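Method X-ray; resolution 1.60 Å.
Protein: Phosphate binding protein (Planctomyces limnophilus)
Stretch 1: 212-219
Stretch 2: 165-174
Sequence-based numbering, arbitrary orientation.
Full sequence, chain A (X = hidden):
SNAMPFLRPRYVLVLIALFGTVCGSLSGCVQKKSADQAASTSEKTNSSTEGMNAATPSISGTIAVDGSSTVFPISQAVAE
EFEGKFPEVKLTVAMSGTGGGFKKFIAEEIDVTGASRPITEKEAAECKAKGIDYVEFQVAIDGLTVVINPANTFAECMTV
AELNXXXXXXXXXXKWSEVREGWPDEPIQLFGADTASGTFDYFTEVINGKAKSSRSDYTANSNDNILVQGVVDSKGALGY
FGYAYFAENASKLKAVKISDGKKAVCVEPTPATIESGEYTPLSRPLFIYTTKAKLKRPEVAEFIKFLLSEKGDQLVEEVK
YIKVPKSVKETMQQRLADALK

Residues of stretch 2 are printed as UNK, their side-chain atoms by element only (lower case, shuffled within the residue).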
# COMPACT_ATOMS: atom_id res chain seq x y z
N LYS A 212 7.62 1.00 12.14
CA LYS A 212 6.87 -0.03 11.42
C LYS A 212 6.58 -1.25 12.28
O LYS A 212 6.77 -2.39 11.86
CB LYS A 212 7.63 -0.46 10.17
CG LYS A 212 7.53 0.53 9.03
CD LYS A 212 6.57 0.03 7.98
CE LYS A 212 7.30 -0.35 6.72
NZ LYS A 212 8.25 -1.49 6.86
N SER A 213 6.09 -0.99 13.49
CA SER A 213 5.81 -2.02 14.46
C SER A 213 4.45 -1.77 15.07
O SER A 213 3.88 -0.70 14.90
CB SER A 213 6.85 -1.93 15.56
OG SER A 213 6.79 -0.64 16.14
N SER A 214 3.94 -2.77 15.80
CA SER A 214 2.73 -2.59 16.61
C SER A 214 2.77 -3.53 17.80
O SER A 214 3.63 -4.41 17.87
CB SER A 214 1.46 -2.83 15.78
OG SER A 214 1.19 -4.21 15.61
N ARG A 215 1.84 -3.37 18.73
CA ARG A 215 1.65 -4.37 19.77
C ARG A 215 1.34 -5.69 19.07
O ARG A 215 0.87 -5.72 17.93
CB ARG A 215 0.48 -3.97 20.67
CG ARG A 215 -0.85 -3.92 19.92
CD ARG A 215 -1.93 -3.24 20.75
NE ARG A 215 -2.29 -4.01 21.95
CZ ARG A 215 -3.18 -3.60 22.85
NH1 ARG A 215 -3.79 -2.43 22.69
NH2 ARG A 215 -3.45 -4.36 23.90
N SER A 216 1.62 -6.79 19.75
CA SER A 216 1.40 -8.09 19.14
C SER A 216 0.19 -8.83 19.70
O SER A 216 -0.16 -9.90 19.20
CB SER A 216 2.65 -8.95 19.32
OG SER A 216 2.90 -9.21 20.69
N ASP A 217 -0.42 -8.28 20.75
CA ASP A 217 -1.58 -8.94 21.35
C ASP A 217 -2.88 -8.52 20.66
O ASP A 217 -3.62 -7.65 21.11
CB ASP A 217 -1.65 -8.73 22.87
CG ASP A 217 -1.64 -7.27 23.26
OD1 ASP A 217 -0.93 -6.48 22.59
OD2 ASP A 217 -2.33 -6.90 24.24
N TYR A 218 -3.11 -9.16 19.52
CA TYR A 218 -4.33 -8.96 18.75
C TYR A 218 -4.54 -10.20 17.91
O TYR A 218 -3.65 -11.05 17.81
CB TYR A 218 -4.23 -7.71 17.87
CG TYR A 218 -3.21 -7.75 16.75
CD1 TYR A 218 -1.89 -7.40 16.98
CD2 TYR A 218 -3.59 -8.07 15.45
CE1 TYR A 218 -0.95 -7.42 15.95
CE2 TYR A 218 -2.66 -8.10 14.42
CZ TYR A 218 -1.34 -7.76 14.68
OH TYR A 218 -0.42 -7.76 13.66
N THR A 219 -5.73 -10.33 17.34
CA THR A 219 -6.01 -11.46 16.47
C THR A 219 -5.50 -11.13 15.08
O THR A 219 -6.05 -10.28 14.37
CB THR A 219 -7.50 -11.78 16.46
OG1 THR A 219 -7.90 -12.20 17.77
CG2 THR A 219 -7.80 -12.89 15.47
N UNK A 165 -2.78 5.31 19.79
CA UNK A 165 -2.97 5.01 21.20
C UNK A 165 -3.33 3.52 21.39
O UNK A 165 -2.90 2.89 22.35
c UNK A 165 -5.27 6.97 23.63
c UNK A 165 -4.09 5.90 21.75
n UNK A 165 -6.40 8.18 25.45
c UNK A 165 -5.28 7.25 25.11
c UNK A 165 -4.18 5.98 23.24
N UNK A 166 -4.11 2.99 20.46
CA UNK A 166 -4.54 1.59 20.52
C UNK A 166 -3.45 0.62 20.04
O UNK A 166 -3.20 -0.41 20.66
c UNK A 166 -8.15 2.24 19.31
c UNK A 166 -7.00 2.11 20.26
c UNK A 166 -5.79 1.38 19.65
c UNK A 166 -6.11 -0.10 19.51
N UNK A 167 -2.82 0.96 18.92
CA UNK A 167 -1.97 0.00 18.19
C UNK A 167 -0.47 0.10 18.43
O UNK A 167 0.27 -0.78 18.00
c UNK A 167 -5.11 -2.01 15.64
c UNK A 167 -5.70 -3.24 15.33
c UNK A 167 -2.99 -3.05 16.16
c UNK A 167 -2.22 0.13 16.69
c UNK A 167 -4.91 -4.36 15.45
c UNK A 167 -4.68 0.16 15.98
c UNK A 167 -3.57 -4.27 15.87
c UNK A 167 -3.77 -1.89 16.04
n UNK A 167 -5.64 -0.74 15.59
c UNK A 167 -3.51 -0.49 16.25
N UNK A 168 -0.02 1.14 19.13
CA UNK A 168 1.41 1.37 19.28
C UNK A 168 2.10 0.20 19.93
O UNK A 168 1.48 -0.55 20.69
c UNK A 168 1.67 2.62 20.10
N UNK A 169 3.39 0.07 19.64
CA UNK A 169 4.22 -0.99 20.18
C UNK A 169 4.12 -1.11 21.70
O UNK A 169 4.20 -2.21 22.23
c UNK A 169 5.67 -0.77 19.78
N UNK A 170 3.96 0.03 22.38
CA UNK A 170 3.91 0.06 23.83
C UNK A 170 2.49 0.27 24.37
O UNK A 170 2.32 0.52 25.56
o UNK A 170 3.71 2.78 22.99
o UNK A 170 4.53 3.46 24.91
c UNK A 170 4.82 1.16 24.37
c UNK A 170 4.32 2.56 24.06
N UNK A 171 1.49 0.15 23.51
CA UNK A 171 0.11 0.33 23.97
C UNK A 171 -0.39 -0.88 24.75
O UNK A 171 -0.23 -2.03 24.31
c UNK A 171 -0.84 0.58 22.80
o UNK A 171 -2.16 0.66 23.30
N UNK A 172 -0.99 -0.60 25.90
CA UNK A 172 -1.63 -1.62 26.71
C UNK A 172 -3.13 -1.42 26.70
O UNK A 172 -3.84 -2.03 27.51
c UNK A 172 2.59 -2.19 27.43
c UNK A 172 0.37 -1.39 28.27
c UNK A 172 1.11 -2.52 27.56
c UNK A 172 -1.13 -1.55 28.15
n UNK A 172 3.37 -3.33 26.88
N UNK A 173 -3.62 -0.56 25.81
CA UNK A 173 -5.04 -0.21 25.80
C UNK A 173 -5.89 -1.45 25.61
O UNK A 173 -5.64 -2.24 24.70
c UNK A 173 -4.85 2.20 25.13
c UNK A 173 -6.88 0.90 24.41
c UNK A 173 -5.36 0.84 24.71
N UNK A 174 -6.86 -1.64 26.49
CA UNK A 174 -7.67 -2.84 26.42
C UNK A 174 -9.14 -2.51 26.35
O UNK A 174 -9.94 -3.37 26.02
c UNK A 174 -7.40 -3.73 27.63
o UNK A 174 -7.77 -3.07 28.83
O HOH W 1 0.39 -4.62 24.40

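Position 165 carries four carbons in a row ending in a nitrogen, an extended chain that touches nothing on stretch 1; this is Lys165, within the last part of a helix that begins earlier in the chain. At position 166 the side chain has four carbons, forked at the first, with one arm two carbons long. Its end leads away from stretch 1, and the backbone makes the important contact: the carbonyl O of this residue accepts a hydrogen bond from NH1 of Arg215 at 2.9 Å. The branching identifies Ile166.

Position 167 shows one carbon followed by fused five- and six-membered rings holding eight carbons and one nitrogen. The edge of the six-membered ring is directed at the face of Tyr218, with centroids 5.1 Å apart and planes at 77°. Only tryptophan has such a ring system, so this is Trp167, and its CZ3 lies 3.6 Å from CG of Tyr218. Its O accepts a hydrogen bond from the backbone N of Arg215 at 3.1 Å, and CB of Ser214 packs 3.2 Å from the same O.

A single carbon at position 168 points away from stretch 1 and makes Ala168, the first residue to leave helical geometry. It opens a type I beta turn, closed by a 2.9 Å hydrogen bond from N of residue 171 to O of Ala168. Position 169 also has one carbon, but here it lies sideways, with CB 3.8 Å from OG of Ser213. This is Ala169, whose CA comes 4.2 Å from CA of Ser214 and 3.7 Å from N of Arg215.

At position 170 there are two carbons, the second carrying two oxygens. The CA-to-CB bond points away from stretch 1, and the carboxylate makes no contact with it: Asp170. Position 171 has one carbon and one oxygen, the oxygen 3.5 Å from NH1 of Arg215. It is Ser171, whose OG donates to O of Lys165 at 2.5 Å and accepts from N of residue 173 at 3.1 Å, tying the turn back to the helix.

Position 172 again has four carbons in a row ending in nitrogen, on a CA-to-CB bond that points away from stretch 1; it is Lys172, and its CA lies over one face of the Arg215 guanidinium. Position 173 has one carbon carrying two more, the fork of Val173. Its O takes a 2.7 Å hydrogen bond from NH1 of Arg215 and a weak one of 3.2 Å from NH2. Position 174, one carbon and one oxygen without a contact to stretch 1, is Ser174.

The contact centres on Arg215, whose NH1 bridges the carbonyls of Ile166 and Val173, before and after the turn. Asp217 holds the guanidinium from within stretch 1, through NE to OD1 at 2.9 Å and a salt bridge from NH2 to OD2 at 2.8 Å. A water donates to both O of Ser171 and OD1 of Asp217, adding a further link, while the Trp167–Tyr218 pair supplies the aromatic packing.

Stretch 2 165-174: KIWAADSKVS
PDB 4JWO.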